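Probable LacI-family transcriptional regulator (Corynebacterium glutamicum ATCC 13032, PDB 3BIL) is of unknown function but probably binds regulatory DNA and controls transcription, as LacI-family regulators do. Local coordinates at residues 106-111 with 129-134; 70-75 with 113-118; 175-180 with 211-216; 180-185 with 331-336. All coordinates share one frame; numbering follows the deposited sequence.

Contact 1 (106-111 with 129-134); sequences EDATTM and VPNEEC
Met111 and Ala108, both in the first turn of helix 108-120, meet the turn of residues 131-134. They carry most of the helix side of the contact. With CG anti to the backbone N (chi1 -175°), the Met111 chain runs out extended and bends only at its last torsion, which brings CE 3.2 Å from Val129 O and 3.3 Å from Asn131 N. That amide also points at the sulfur: Asn131 N donates to Met111 SD at 3.6 Å, nearly straight but weak. Cys134 SG lies 4.0 Å from the same SD, so two soft sulfurs pack together, and it also approaches Ala108 O at 3.6 Å. Ala108 CB, small enough for a close backbone approach, rests on Glu133 CB at 3.7 Å. Beside it, Asn131 ND2 lies 3.7 Å from Glu106 O, an approach rather than a bond. The second shell fixes both partners. Asp107 is the N-cap of the helix; its OD1 takes Thr110 N at 3.0 Å and Thr110 OG1 from opposite faces of the carboxylate. In the facing turn, Asn131 OD1 accepts weakly from Glu133 N, an Asx turn. Farther out, Glu132 OE1 forms a salt bridge with Arg200 on helix 197-212, reaching across to the C-terminal lobe, while the one from Glu106 OE1 to Arg153 stays within the N-terminal lobe. Across the segments themselves the chemistry is soft: apolar and sulfur contacts with one weak bond, which implies that shape fit, more than strong polar pairing, seats the helix start on the loop.

Contact 2 (70-75 with 113-118); sequences GVIVPS and GSLEFL
Ile72 points its side chain from strand 69-73 at Leu115 and Leu118 of helix 108-120. From CB, which is directed toward the helix, CG1 leaves anti to the carbonyl carbon and beside the backbone N (chi1 -57°), and it meets Leu118 CD1 at 3.9 Å. The tip, CD1, is held among three residues: Leu115 CD2 at 3.7 Å, Leu118 CD1, and Ser114 CB at 4.2 Å. Ile72 crosses Leu115 at about a right angle but slides past Leu118 in the opposite direction. Helix 108-120 is the connection of a beta-alpha-beta crossover between parallel strands 99-103 and 126-128, and strand 69-73 lies between those two in the sheet; residues 113-118 run antiparallel to strand residues 70-73, their axes 9.9 Å apart at closest. Beta-branched Ile suits the extended backbone, and the gamma-branched leucines extend from the helix to meet it. Gly70, without a side chain, lets Leu118 CD1 settle 3.8 Å from its CA, where any CB would collide with that methyl. Leu115 also packs on Leu138 and Leu141 of helix 135-143, while the buried hydroxyl of Ser114 is hydrogen-bonded to Thr102 OG1 on strand 99-103.

Contact 3 (175-180 with 211-216); sequences AVELLA and ANSKIG
Val176 CG1, the first group of residues 175-180 to touch residues 211-216, lies 3.7 Å from Ser213 OG and 4.1 Å from Ile215 CD1. It stands anti to the backbone N (chi1 169°), and the valine also packs on Phe206 and Ala209 of helix 197-212, so a compact branched side chain fits between the two helices. Glu177 follows at the edge of the contact. Its chain bends at chi2, which sets CD; from there OE2 meets Ser213, whose OG donates to it at 2.8 Å; the hydroxyl arrives on the anti side of the carboxylate, 26° out of its plane. Glutamate has the length to span this gap, and a serine answers it with a short donor arm. Lys214 NZ lies 6.7 Å from Glu177 OE2, not in contact, though it may add a mild favourable field. The two helices are neighbours on one face of the C-terminal lobe of this periplasmic-binding-protein-like fold: one leads into strand 187-190 and the other out of it to strand 219-221. Helix 197-212 ends in a Schellman motif, with Lys214 at positive phi and Lys214 N bonded back to Ala211 O. The chain reversal turns Ile215 back toward helix 169-181, and it packs on Cys210 of the last turn, as the apolar residue after such a motif commonly does, and on Ile187 of the central sheet. One turn beyond Val176, Ala180 CB meets Ile215 CG2 at 3.8 Å, a small methyl that lets the isoleucine lie close to the helix.

Contact 4 (180-185 with 331-336); sequences AHNNAL and ESIINS
Ser336 N donates to Asn182 O at 3.3 Å with an N-H...O angle of 165°, the donor standing 23° off the carbonyl plane. This bond ties the last modelled residue of the chain to the end of helix 169-181. The side chain of Asn182 runs across Ile333 and Asn335, crossing each at about a right angle: its CB lies 3.6 Å from Ile334 O, and its CG is 3.8 Å from Ile333 CG2, a methyl that the isoleucine holds anti to its own backbone N. Asn182 OD1 and Asn335 ND2 are 2.8 Å apart, with the two amide planes almost perpendicular. The other end of the Asn182 amide is spoken for, since ND2 bonds to Leu178 O of its own helix. Asn183, at positive phi, is the C' residue of the Schellman motif that closes the helix, a conformation asparagine tolerates well. Ala184 comes next and tucks its methyl against Leu179 while also facing Ile333 CG2 at 4.3 Å. Ile333 itself packs on Leu179 and on Ile274 and Ser272 of strand 272-276. The chemistry implies that the C-terminal tail is held by the apolar packing of Ile333 together with the backbone bond from Ser336 N to Asn182 O.

In the fold
From the N terminus, contact 2 opens on strand 69-73, the first modelled, contact 1 opens at the start of helix 108-120, contact 2 closes on that helix and contact 1 closes after strand 126-128; the two therefore cross and share the helix. They tie strand, helix and loop into the N-terminal lobe, and Val129 N bonds Ile72 O between them. With centres about 35 to 42 Å from those of contacts 1 and 2, contacts 3 and 4 open in turn on helix 169-181, sharing Ala180. Contact 3 closes after helix 197-212, whereas contact 4 waits for the C-terminal tail, closing a loop of 145 residues. These also cross, and bind the C-terminal lobe's helices, sheet and tail.

Contact 1 (106-111 with 129-134)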
# COMPACT_ATOMS: atom_id res chain seq x y z
N GLU A 106 -14.26 -1.52 -5.99
CA GLU A 106 -15.37 -0.55 -5.98
C GLU A 106 -16.45 -0.95 -7.01
O GLU A 106 -17.11 -0.09 -7.60
CB GLU A 106 -14.83 0.87 -6.22
CG GLU A 106 -13.63 1.27 -5.33
CD GLU A 106 -14.02 1.75 -3.93
OE1 GLU A 106 -15.14 1.43 -3.45
OE2 GLU A 106 -13.20 2.47 -3.30
N ASP A 107 -16.59 -2.26 -7.20
CA ASP A 107 -17.44 -2.84 -8.24
C ASP A 107 -18.44 -3.73 -7.54
O ASP A 107 -18.06 -4.76 -6.95
CB ASP A 107 -16.61 -3.68 -9.22
CG ASP A 107 -17.39 -4.06 -10.49
OD1 ASP A 107 -17.79 -5.24 -10.65
OD2 ASP A 107 -17.61 -3.16 -11.33
N ALA A 108 -19.71 -3.34 -7.62
CA ALA A 108 -20.81 -4.09 -7.01
C ALA A 108 -20.88 -5.54 -7.51
O ALA A 108 -20.98 -6.46 -6.70
CB ALA A 108 -22.12 -3.37 -7.24
N THR A 109 -20.84 -5.72 -8.83
CA THR A 109 -20.86 -7.06 -9.43
C THR A 109 -19.76 -7.95 -8.85
O THR A 109 -20.00 -9.13 -8.55
CB THR A 109 -20.71 -7.01 -10.97
OG1 THR A 109 -21.66 -6.09 -11.52
CG2 THR A 109 -20.92 -8.39 -11.60
N THR A 110 -18.55 -7.40 -8.69
CA THR A 110 -17.44 -8.20 -8.16
C THR A 110 -17.75 -8.69 -6.73
O THR A 110 -17.59 -9.86 -6.44
CB THR A 110 -16.07 -7.47 -8.24
OG1 THR A 110 -15.95 -6.79 -9.49
CG2 THR A 110 -14.95 -8.45 -8.16
N MET A 111 -18.24 -7.78 -5.87
CA MET A 111 -18.55 -8.08 -4.46
C MET A 111 -19.72 -9.05 -4.36
O MET A 111 -19.75 -9.94 -3.49
CB MET A 111 -18.90 -6.80 -3.69
CG MET A 111 -19.13 -7.01 -2.18
SD MET A 111 -19.69 -5.50 -1.34
CE MET A 111 -18.26 -4.42 -1.56
N VAL A 129 -16.59 -4.27 3.71
CA VAL A 129 -16.81 -2.84 3.39
C VAL A 129 -17.85 -2.76 2.29
O VAL A 129 -17.52 -2.89 1.12
CB VAL A 129 -15.52 -2.09 2.92
CG1 VAL A 129 -15.85 -0.65 2.61
CG2 VAL A 129 -14.42 -2.15 3.97
N PRO A 130 -19.11 -2.51 2.67
CA PRO A 130 -20.23 -2.61 1.76
C PRO A 130 -20.21 -1.58 0.65
O PRO A 130 -20.02 -0.40 0.93
CB PRO A 130 -21.43 -2.31 2.66
CG PRO A 130 -20.87 -1.47 3.74
CD PRO A 130 -19.52 -2.06 4.01
N ASN A 131 -20.40 -2.04 -0.59
CA ASN A 131 -20.87 -1.18 -1.67
C ASN A 131 -22.38 -0.99 -1.45
O ASN A 131 -23.07 -1.95 -1.07
CB ASN A 131 -20.63 -1.85 -3.02
CG ASN A 131 -20.57 -0.86 -4.19
OD1 ASN A 131 -21.56 -0.20 -4.54
ND2 ASN A 131 -19.40 -0.77 -4.82
N GLU A 132 -22.89 0.21 -1.65
CA GLU A 132 -24.32 0.45 -1.44
C GLU A 132 -25.22 -0.34 -2.39
O GLU A 132 -26.31 -0.77 -2.01
CB GLU A 132 -24.64 1.93 -1.54
CG GLU A 132 -24.12 2.70 -0.36
CD GLU A 132 -24.31 4.19 -0.50
OE1 GLU A 132 -23.78 4.92 0.38
OE2 GLU A 132 -24.98 4.63 -1.48
N GLU A 133 -24.74 -0.54 -3.61
CA GLU A 133 -25.46 -1.32 -4.61
C GLU A 133 -25.54 -2.82 -4.29
O GLU A 133 -25.85 -3.62 -5.16
CB GLU A 133 -24.83 -1.12 -5.97
CG GLU A 133 -24.79 0.31 -6.40
CD GLU A 133 -25.29 0.48 -7.81
OE1 GLU A 133 -24.67 -0.11 -8.72
OE2 GLU A 133 -26.31 1.19 -8.00
N CYS A 134 -25.26 -3.18 -3.03
CA CYS A 134 -25.24 -4.58 -2.56
C CYS A 134 -26.03 -4.70 -1.27
O CYS A 134 -25.96 -5.72 -0.58
CB CYS A 134 -23.81 -5.07 -2.30
SG CYS A 134 -22.84 -5.48 -3.76

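Contact 2 (70-75 with 113-118)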
# COMPACT_ATOMS: atom_id res chain seq x y z
N GLY A 70 -13.92 -14.65 6.30
CA GLY A 70 -13.74 -13.95 5.02
C GLY A 70 -13.74 -12.42 5.16
O GLY A 70 -14.53 -11.88 5.94
N VAL A 71 -12.84 -11.73 4.45
CA VAL A 71 -12.90 -10.26 4.41
C VAL A 71 -12.88 -9.71 3.01
O VAL A 71 -12.15 -10.19 2.14
CB VAL A 71 -11.91 -9.54 5.38
CG1 VAL A 71 -10.80 -10.43 5.76
CG2 VAL A 71 -11.39 -8.25 4.80
N ILE A 72 -13.75 -8.72 2.80
CA ILE A 72 -13.93 -8.07 1.52
C ILE A 72 -13.66 -6.58 1.64
O ILE A 72 -14.20 -5.92 2.52
CB ILE A 72 -15.35 -8.23 1.00
CG1 ILE A 72 -15.71 -9.71 0.91
CG2 ILE A 72 -15.49 -7.54 -0.36
CD1 ILE A 72 -17.21 -9.97 0.83
N VAL A 73 -12.85 -6.06 0.73
CA VAL A 73 -12.37 -4.69 0.81
C VAL A 73 -12.37 -4.06 -0.59
O VAL A 73 -12.24 -4.80 -1.58
CB VAL A 73 -11.01 -4.71 1.48
CG1 VAL A 73 -9.86 -4.70 0.47
CG2 VAL A 73 -10.93 -3.61 2.50
N PRO A 74 -12.60 -2.74 -0.70
CA PRO A 74 -12.73 -2.18 -2.06
C PRO A 74 -11.42 -2.06 -2.83
O PRO A 74 -11.42 -1.90 -4.05
CB PRO A 74 -13.27 -0.78 -1.79
CG PRO A 74 -12.79 -0.44 -0.48
CD PRO A 74 -12.86 -1.71 0.31
N SER A 75 -10.31 -2.10 -2.12
CA SER A 75 -9.03 -1.82 -2.76
C SER A 75 -7.93 -2.33 -1.84
O SER A 75 -8.12 -2.38 -0.61
CB SER A 75 -8.89 -0.31 -2.98
OG SER A 75 -7.54 0.09 -3.16
N GLY A 113 -20.27 -11.31 -6.63
CA GLY A 113 -19.53 -12.55 -6.86
C GLY A 113 -18.86 -13.14 -5.63
O GLY A 113 -18.95 -14.34 -5.38
N SER A 114 -18.22 -12.28 -4.83
CA SER A 114 -17.47 -12.69 -3.63
C SER A 114 -18.30 -13.26 -2.49
O SER A 114 -17.98 -14.32 -1.96
CB SER A 114 -16.67 -11.51 -3.09
OG SER A 114 -15.47 -11.34 -3.80
N LEU A 115 -19.34 -12.52 -2.10
CA LEU A 115 -20.23 -12.90 -1.01
C LEU A 115 -20.85 -14.25 -1.32
O LEU A 115 -20.74 -15.18 -0.52
CB LEU A 115 -21.34 -11.87 -0.87
CG LEU A 115 -20.91 -10.48 -0.43
CD1 LEU A 115 -21.84 -9.41 -1.01
CD2 LEU A 115 -20.84 -10.43 1.09
N GLU A 116 -21.49 -14.33 -2.48
CA GLU A 116 -21.99 -15.59 -3.00
C GLU A 116 -20.94 -16.69 -2.77
O GLU A 116 -21.25 -17.74 -2.20
CB GLU A 116 -22.31 -15.44 -4.49
CG GLU A 116 -22.73 -16.73 -5.19
CD GLU A 116 -21.98 -16.96 -6.51
OE1 GLU A 116 -22.66 -17.15 -7.54
OE2 GLU A 116 -20.72 -16.96 -6.52
N PHE A 117 -19.71 -16.43 -3.20
CA PHE A 117 -18.67 -17.44 -3.09
C PHE A 117 -18.26 -17.69 -1.64
O PHE A 117 -18.13 -18.84 -1.25
CB PHE A 117 -17.44 -17.06 -3.92
CG PHE A 117 -16.30 -18.05 -3.79
CD1 PHE A 117 -16.19 -19.12 -4.66
CD2 PHE A 117 -15.34 -17.90 -2.80
CE1 PHE A 117 -15.13 -20.04 -4.54
CE2 PHE A 117 -14.29 -18.82 -2.67
CZ PHE A 117 -14.19 -19.88 -3.54
N LEU A 118 -18.06 -16.63 -0.86
CA LEU A 118 -17.54 -16.80 0.50
C LEU A 118 -18.43 -17.67 1.38
O LEU A 118 -17.93 -18.52 2.12
CB LEU A 118 -17.26 -15.46 1.20
CG LEU A 118 -15.91 -14.75 1.03
CD1 LEU A 118 -15.87 -13.51 1.91
CD2 LEU A 118 -14.71 -15.64 1.34

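Contact 3 (175-180 with 211-216)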
# COMPACT_ATOMS: atom_id res chain seq x y z
N ALA A 175 -8.90 19.85 12.78
CA ALA A 175 -8.18 20.38 11.62
C ALA A 175 -8.74 21.72 11.19
O ALA A 175 -7.96 22.65 10.96
CB ALA A 175 -8.19 19.41 10.49
N VAL A 176 -10.07 21.87 11.11
CA VAL A 176 -10.65 23.19 10.73
C VAL A 176 -10.27 24.29 11.72
O VAL A 176 -9.77 25.35 11.31
CB VAL A 176 -12.17 23.15 10.48
CG1 VAL A 176 -12.75 24.54 10.36
CG2 VAL A 176 -12.50 22.33 9.20
N GLU A 177 -10.46 24.00 13.02
CA GLU A 177 -10.05 24.90 14.12
C GLU A 177 -8.63 25.39 13.93
O GLU A 177 -8.40 26.59 13.93
CB GLU A 177 -10.23 24.24 15.50
CG GLU A 177 -11.44 24.75 16.30
CD GLU A 177 -11.46 26.30 16.45
OE1 GLU A 177 -10.52 26.86 17.09
OE2 GLU A 177 -12.41 26.96 15.92
N LEU A 178 -7.71 24.45 13.72
CA LEU A 178 -6.31 24.75 13.47
C LEU A 178 -6.07 25.58 12.23
O LEU A 178 -5.23 26.49 12.26
CB LEU A 178 -5.53 23.43 13.39
CG LEU A 178 -4.00 23.45 13.38
CD1 LEU A 178 -3.45 24.12 14.62
CD2 LEU A 178 -3.45 22.05 13.28
N LEU A 179 -6.79 25.30 11.14
CA LEU A 179 -6.66 26.16 9.94
C LEU A 179 -7.11 27.57 10.27
O LEU A 179 -6.45 28.56 9.89
CB LEU A 179 -7.38 25.59 8.67
CG LEU A 179 -6.77 24.25 8.22
CD1 LEU A 179 -7.65 23.37 7.35
CD2 LEU A 179 -5.34 24.40 7.70
N ALA A 180 -8.21 27.66 11.02
CA ALA A 180 -8.77 28.97 11.35
C ALA A 180 -7.81 29.81 12.22
O ALA A 180 -7.57 30.98 11.88
CB ALA A 180 -10.10 28.82 12.01
N ALA A 211 -18.63 26.43 9.73
CA ALA A 211 -19.64 27.28 10.35
C ALA A 211 -19.28 27.38 11.82
O ALA A 211 -19.14 28.48 12.35
CB ALA A 211 -21.05 26.68 10.16
N ASN A 212 -19.09 26.24 12.48
CA ASN A 212 -18.87 26.32 13.91
C ASN A 212 -17.63 27.12 14.28
O ASN A 212 -17.59 27.72 15.35
CB ASN A 212 -18.84 24.97 14.60
CG ASN A 212 -18.55 25.13 16.10
OD1 ASN A 212 -19.48 25.22 16.90
ND2 ASN A 212 -17.26 25.25 16.47
N SER A 213 -16.63 27.10 13.40
CA SER A 213 -15.40 27.85 13.61
C SER A 213 -15.58 29.28 13.12
O SER A 213 -14.65 30.09 13.22
CB SER A 213 -14.25 27.20 12.85
OG SER A 213 -13.70 26.09 13.54
N LYS A 214 -16.76 29.56 12.54
CA LYS A 214 -17.12 30.87 11.92
C LYS A 214 -16.06 31.40 10.96
O LYS A 214 -15.54 32.50 11.17
CB LYS A 214 -17.39 31.96 12.99
CG LYS A 214 -18.28 31.55 14.19
CD LYS A 214 -17.45 31.36 15.46
CE LYS A 214 -17.14 32.71 16.15
NZ LYS A 214 -15.73 32.75 16.67
N ILE A 215 -15.74 30.62 9.93
CA ILE A 215 -14.87 31.11 8.84
C ILE A 215 -15.64 31.25 7.54
O ILE A 215 -15.08 31.71 6.52
CB ILE A 215 -13.57 30.25 8.64
CG1 ILE A 215 -13.91 28.75 8.62
CG2 ILE A 215 -12.59 30.60 9.74
CD1 ILE A 215 -12.89 27.89 7.94
N GLY A 216 -16.91 30.88 7.55
CA GLY A 216 -17.70 31.03 6.35
C GLY A 216 -17.42 29.90 5.39
O GLY A 216 -16.50 29.08 5.63

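Contact 4 (180-185 with 331-336)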
# COMPACT_ATOMS: atom_id res chain seq x y z
N ALA A 180 -8.21 27.66 11.02
CA ALA A 180 -8.77 28.97 11.35
C ALA A 180 -7.81 29.81 12.22
O ALA A 180 -7.57 30.98 11.88
CB ALA A 180 -10.10 28.82 12.01
N HIS A 181 -7.26 29.23 13.30
CA HIS A 181 -6.30 29.95 14.13
C HIS A 181 -5.08 30.39 13.38
O HIS A 181 -4.51 31.40 13.72
CB HIS A 181 -5.87 29.15 15.34
CG HIS A 181 -7.00 28.91 16.30
ND1 HIS A 181 -7.06 27.80 17.12
CD2 HIS A 181 -8.15 29.60 16.50
CE1 HIS A 181 -8.18 27.85 17.82
NE2 HIS A 181 -8.87 28.92 17.46
N ASN A 182 -4.68 29.63 12.37
CA ASN A 182 -3.51 29.98 11.58
C ASN A 182 -3.75 30.93 10.41
O ASN A 182 -2.80 31.22 9.63
CB ASN A 182 -2.83 28.71 11.10
CG ASN A 182 -1.97 28.07 12.20
OD1 ASN A 182 -0.87 28.55 12.47
ND2 ASN A 182 -2.47 26.97 12.81
N ASN A 183 -5.00 31.42 10.30
CA ASN A 183 -5.46 32.17 9.12
C ASN A 183 -5.02 31.49 7.79
O ASN A 183 -4.58 32.15 6.87
CB ASN A 183 -5.00 33.64 9.15
CG ASN A 183 -5.73 34.51 8.08
OD1 ASN A 183 -6.92 34.28 7.79
ND2 ASN A 183 -5.02 35.49 7.50
N ALA A 184 -5.15 30.17 7.70
CA ALA A 184 -4.59 29.48 6.58
C ALA A 184 -5.75 29.28 5.61
O ALA A 184 -6.07 28.16 5.22
CB ALA A 184 -3.98 28.15 7.03
N LEU A 185 -6.39 30.39 5.26
CA LEU A 185 -7.62 30.35 4.52
C LEU A 185 -7.40 31.03 3.21
O LEU A 185 -6.52 31.91 3.13
CB LEU A 185 -8.70 31.14 5.27
CG LEU A 185 -9.20 30.74 6.65
CD1 LEU A 185 -10.35 31.74 7.03
CD2 LEU A 185 -9.65 29.23 6.75
N GLU A 331 3.90 19.22 10.47
CA GLU A 331 4.38 20.55 10.05
C GLU A 331 3.91 21.14 8.69
O GLU A 331 4.63 21.92 8.07
CB GLU A 331 5.90 20.61 10.15
CG GLU A 331 6.41 21.15 11.49
CD GLU A 331 6.92 20.06 12.45
OE1 GLU A 331 6.66 20.19 13.69
OE2 GLU A 331 7.58 19.10 11.98
N SER A 332 2.70 20.80 8.24
CA SER A 332 2.23 21.23 6.91
C SER A 332 1.21 22.41 6.90
O SER A 332 0.52 22.62 5.89
CB SER A 332 1.68 20.03 6.15
OG SER A 332 0.75 19.28 6.91
N ILE A 333 1.14 23.18 7.99
CA ILE A 333 0.30 24.35 8.10
C ILE A 333 1.19 25.58 8.29
O ILE A 333 1.92 25.66 9.26
CB ILE A 333 -0.60 24.28 9.35
CG1 ILE A 333 -1.39 22.96 9.44
CG2 ILE A 333 -1.50 25.52 9.44
CD1 ILE A 333 -2.24 22.65 8.27
N ILE A 334 1.11 26.53 7.36
CA ILE A 334 1.74 27.85 7.51
C ILE A 334 1.07 28.68 8.60
O ILE A 334 -0.14 28.61 8.77
CB ILE A 334 1.62 28.67 6.21
CG1 ILE A 334 2.29 27.95 5.05
CG2 ILE A 334 2.31 30.02 6.35
CD1 ILE A 334 1.33 27.22 4.21
N ASN A 335 1.85 29.47 9.32
CA ASN A 335 1.28 30.58 10.07
C ASN A 335 1.33 31.94 9.33
O ASN A 335 2.42 32.50 9.13
CB ASN A 335 1.86 30.70 11.47
CG ASN A 335 0.95 31.48 12.38
OD1 ASN A 335 1.38 32.29 13.20
ND2 ASN A 335 -0.35 31.27 12.21
N SER A 336 0.15 32.45 8.96
CA SER A 336 -0.00 33.76 8.30
C SER A 336 -0.30 34.94 9.24
O SER A 336 -1.17 34.86 10.12
CB SER A 336 -1.07 33.67 7.22
OG SER A 336 -0.64 32.78 6.21